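Local structure of glucosamine-6-phosphate deaminase (2BKX) at residues E204-R207 against K208-G212; V231-D234 against R235-S239. The protein is a bacterial enzyme whose single chain is built on a Rossmann-like alpha/beta fold. All blocks are in the same frame, centred on the assembly; numbering follows the deposited sequence.

Contact 1 (E204-R207 against K208-G212); sequences EAVR and KLLEG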
# COMPACT_ATOMS: atom_id res chain seq x y z
N GLU A 204 -15.21 10.99 1.24
CA GLU A 204 -16.32 10.17 0.73
C GLU A 204 -16.02 8.67 0.83
O GLU A 204 -16.90 7.88 1.19
CB GLU A 204 -16.68 10.57 -0.72
CG GLU A 204 -17.30 11.96 -0.79
CD GLU A 204 -17.42 12.53 -2.18
OE1 GLU A 204 -17.60 11.77 -3.16
OE2 GLU A 204 -17.34 13.77 -2.28
N ALA A 205 -14.77 8.28 0.55
CA ALA A 205 -14.38 6.88 0.70
C ALA A 205 -14.46 6.44 2.17
O ALA A 205 -14.89 5.33 2.47
CB ALA A 205 -13.03 6.63 0.11
N VAL A 206 -14.04 7.30 3.08
CA VAL A 206 -14.14 6.97 4.50
C VAL A 206 -15.60 6.72 4.88
O VAL A 206 -15.92 5.76 5.59
CB VAL A 206 -13.52 8.08 5.38
CG1 VAL A 206 -13.91 7.92 6.84
CG2 VAL A 206 -12.00 8.07 5.24
N ARG A 207 -16.49 7.60 4.43
CA ARG A 207 -17.91 7.42 4.71
C ARG A 207 -18.42 6.06 4.23
O ARG A 207 -19.10 5.35 4.97
CB ARG A 207 -18.73 8.55 4.09
CG ARG A 207 -20.20 8.50 4.45
CD ARG A 207 -20.98 9.59 3.71
NE ARG A 207 -22.41 9.54 3.97
CZ ARG A 207 -22.99 10.12 5.01
NH1 ARG A 207 -24.31 10.01 5.19
NH2 ARG A 207 -22.26 10.81 5.88
N LYS A 208 -18.09 5.71 3.00
CA LYS A 208 -18.54 4.43 2.46
C LYS A 208 -17.93 3.25 3.24
O LYS A 208 -18.59 2.25 3.50
CB LYS A 208 -18.23 4.29 0.96
CG LYS A 208 -19.08 5.17 0.06
CD LYS A 208 -18.88 4.84 -1.43
CE LYS A 208 -19.69 5.75 -2.34
NZ LYS A 208 -19.60 5.36 -3.77
N LEU A 209 -16.66 3.35 3.60
CA LEU A 209 -16.01 2.28 4.35
C LEU A 209 -16.72 2.06 5.68
O LEU A 209 -17.09 0.92 6.07
CB LEU A 209 -14.52 2.60 4.57
CG LEU A 209 -13.75 1.54 5.33
CD1 LEU A 209 -13.70 0.24 4.48
CD2 LEU A 209 -12.39 2.07 5.66
N LEU A 210 -16.97 3.16 6.38
CA LEU A 210 -17.56 3.09 7.71
C LEU A 210 -19.04 2.71 7.70
O LEU A 210 -19.53 2.17 8.69
CB LEU A 210 -17.34 4.40 8.46
CG LEU A 210 -15.91 4.74 8.79
CD1 LEU A 210 -15.84 6.06 9.52
CD2 LEU A 210 -15.19 3.62 9.56
N GLU A 211 -19.75 2.97 6.61
CA GLU A 211 -21.18 2.56 6.47
C GLU A 211 -21.29 1.04 6.38
O GLU A 211 -22.31 0.48 6.73
CB GLU A 211 -21.83 3.24 5.26
CG GLU A 211 -22.18 4.71 5.56
CD GLU A 211 -22.85 5.49 4.43
OE1 GLU A 211 -22.55 5.25 3.24
OE2 GLU A 211 -23.65 6.41 4.76
N GLY A 212 -20.24 0.34 5.96
CA GLY A 212 -20.18 -1.12 6.17
C GLY A 212 -20.88 -1.99 5.15
O GLY A 212 -21.01 -3.20 5.37
O HOH W 1 -22.94 7.60 1.70

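Contact 2 (V231-D234 against R235-S239); sequences VLID and REAAS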
# COMPACT_ATOMS: atom_id res chain seq x y z
N VAL A 231 -7.46 1.04 11.00
CA VAL A 231 -7.65 2.12 10.04
C VAL A 231 -7.35 3.43 10.74
O VAL A 231 -8.03 3.78 11.73
CB VAL A 231 -9.10 2.17 9.47
CG1 VAL A 231 -9.18 3.22 8.40
CG2 VAL A 231 -9.57 0.81 8.98
N LEU A 232 -6.35 4.16 10.24
CA LEU A 232 -5.97 5.44 10.80
C LEU A 232 -6.52 6.51 9.88
O LEU A 232 -6.24 6.48 8.68
CB LEU A 232 -4.46 5.57 10.95
CG LEU A 232 -3.77 4.50 11.77
CD1 LEU A 232 -2.27 4.82 11.80
CD2 LEU A 232 -4.33 4.33 13.15
N ILE A 233 -7.30 7.46 10.44
CA ILE A 233 -7.98 8.46 9.61
C ILE A 233 -7.72 9.82 10.23
O ILE A 233 -8.04 10.01 11.40
CB ILE A 233 -9.48 8.20 9.59
CG1 ILE A 233 -9.78 6.73 9.17
CG2 ILE A 233 -10.18 9.14 8.63
CD1 ILE A 233 -11.25 6.29 9.26
N ASP A 234 -7.16 10.75 9.47
CA ASP A 234 -6.99 12.10 10.00
C ASP A 234 -8.29 12.90 9.95
O ASP A 234 -9.30 12.45 9.42
CB ASP A 234 -5.78 12.81 9.44
CG ASP A 234 -5.92 13.26 8.02
OD1 ASP A 234 -7.03 13.25 7.43
OD2 ASP A 234 -4.87 13.69 7.49
N ARG A 235 -8.29 14.09 10.56
CA ARG A 235 -9.53 14.87 10.76
C ARG A 235 -10.18 15.21 9.44
O ARG A 235 -11.38 15.11 9.26
CB ARG A 235 -9.24 16.14 11.58
CG ARG A 235 -8.73 15.82 12.94
CD ARG A 235 -9.75 15.22 13.87
NE ARG A 235 -9.11 14.48 14.95
CZ ARG A 235 -9.74 13.99 16.02
NH1 ARG A 235 -9.03 13.33 16.94
NH2 ARG A 235 -11.05 14.14 16.17
N GLU A 236 -9.39 15.58 8.46
CA GLU A 236 -9.91 15.96 7.17
C GLU A 236 -10.57 14.77 6.47
O GLU A 236 -11.60 14.90 5.81
CB GLU A 236 -8.79 16.56 6.33
CG GLU A 236 -8.37 17.97 6.79
CD GLU A 236 -7.68 18.01 8.14
OE1 GLU A 236 -6.92 17.06 8.46
OE2 GLU A 236 -7.90 18.99 8.92
N ALA A 237 -9.96 13.61 6.60
CA ALA A 237 -10.53 12.41 5.99
C ALA A 237 -11.78 11.92 6.70
O ALA A 237 -12.57 11.22 6.08
CB ALA A 237 -9.48 11.33 5.97
N ALA A 238 -11.95 12.31 7.97
CA ALA A 238 -13.08 11.87 8.79
C ALA A 238 -14.30 12.78 8.70
O ALA A 238 -15.31 12.50 9.34
CB ALA A 238 -12.67 11.74 10.26
N SER A 239 -14.21 13.83 7.89
CA SER A 239 -15.18 14.94 7.92
C SER A 239 -16.58 14.62 7.43
O SER A 239 -17.52 15.38 7.68
CB SER A 239 -14.61 16.16 7.19
OG SER A 239 -14.34 15.93 5.80
O HOH W 2 -4.91 16.23 6.79

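Contact 1 (E204-R207 against K208-G212)
Helix 203-211 is the crossover helix of a beta-alpha-beta unit, and Arg207 meets Glu211 one turn further along its outer face. The carboxylate stands obliquely to the guanidinium, the two planes 65° apart, with Glu211 OE2 3.5 Å from Arg207 NE. Because OE2 sits off the plane of the guanidinium, this salt bridge is electrostatic, without a directed N-H. A water does the directional work: it accepts from Arg207 NE (3.0 Å) at the guanidinium edge and donates to Glu211 OE1 (2.8 Å). With CG anti to the backbone N (chi1 -174°) and the chain extended as far as NE, Arg207 reaches out to Leu240, whose carbonyl O takes NH2. Long charged side chains suit this exposed flank, where solvent can join the pair.

Val206 is buried, whereas Leu210 lies at the margin beside the C-terminal tail. Their side chains run alongside each other in the same direction, with CG1 of Val206 3.8 Å from CD1 of Leu210. The bond from Leu210 N to Val206 O, 2.9 Å, sets them one turn apart. Gly212 is the first residue past the helix to leave helical angles; at its phi of 84° a CB would press against the carbonyl O of Glu211, hence glycine.

Val206 packs on Ile197 and Leu209 on Leu195, seating the helix on strand 193-197, while Leu210 and Glu211 touch Pro242 in the tail.

Contact 2 (V231-D234 against R235-S239)
Asp234 OD1 accepts the backbone N-H of Ala237 at 3.1 Å, a fairly straight bond (157°) in which the donor approaches almost in line with the C-O bond. A chi1 of 73° tucks CG back over the chain, flanked by N and C. With a weak bond from Ala238 N to Asp234 O, 3.0 Å long, this makes an Asx motif; aspartate suits it because its short carboxylate can accept the N-H three residues on. A type I turn from Glu236 to Ser239 continues the bend.

Ile233 CG2 lies 3.5 Å from Ala237 CB and 4.0 Å from Ala238 CB; small alanines let the bend fold tightly over the branched side chain. The carboxylates of Asp234 and Glu236 stand almost perpendicular, and one water donates to both Asp234 OD2 (2.6 Å) and Glu236 OE1 (2.7 Å), which would ease the repulsion between them.

Further out, Gly199 N also bonds to Asp234 OD1 and Ser198 OG to OD2, fixing the buried carboxylate's rotation. Arg235 forms a salt bridge with Glu5. Backbone bonds of Val231 with Met4 and Leu232 with Leu195 set strand 229-234 parallel between strands 2-6 and 193-197, with Leu232 packed on helix 9-26 and Ile233 touching helix 203-211.

Overall arrangement
The two contacts follow one another in sequence, and their centres are 11 Å apart. Val206 joins them directly: its CG2 lies 3.3 Å from Ala237 O and its CG1 4.0 Å from Ile233 CD1, packing helix 203-211 against Ile233 of strand 229-234 and the bend after it. Neither contact lines the pocket of fructose-6-phosphate; the ligand is about 9 Å from the side chain of Ala205 and about 10 Å from that of Ala237. The link to the pocket is indirect: Lys202, which lines it, immediately precedes helix 203-211, and Asp234 of contact 2 binds Ser198 and Gly199 on the chain leading to it.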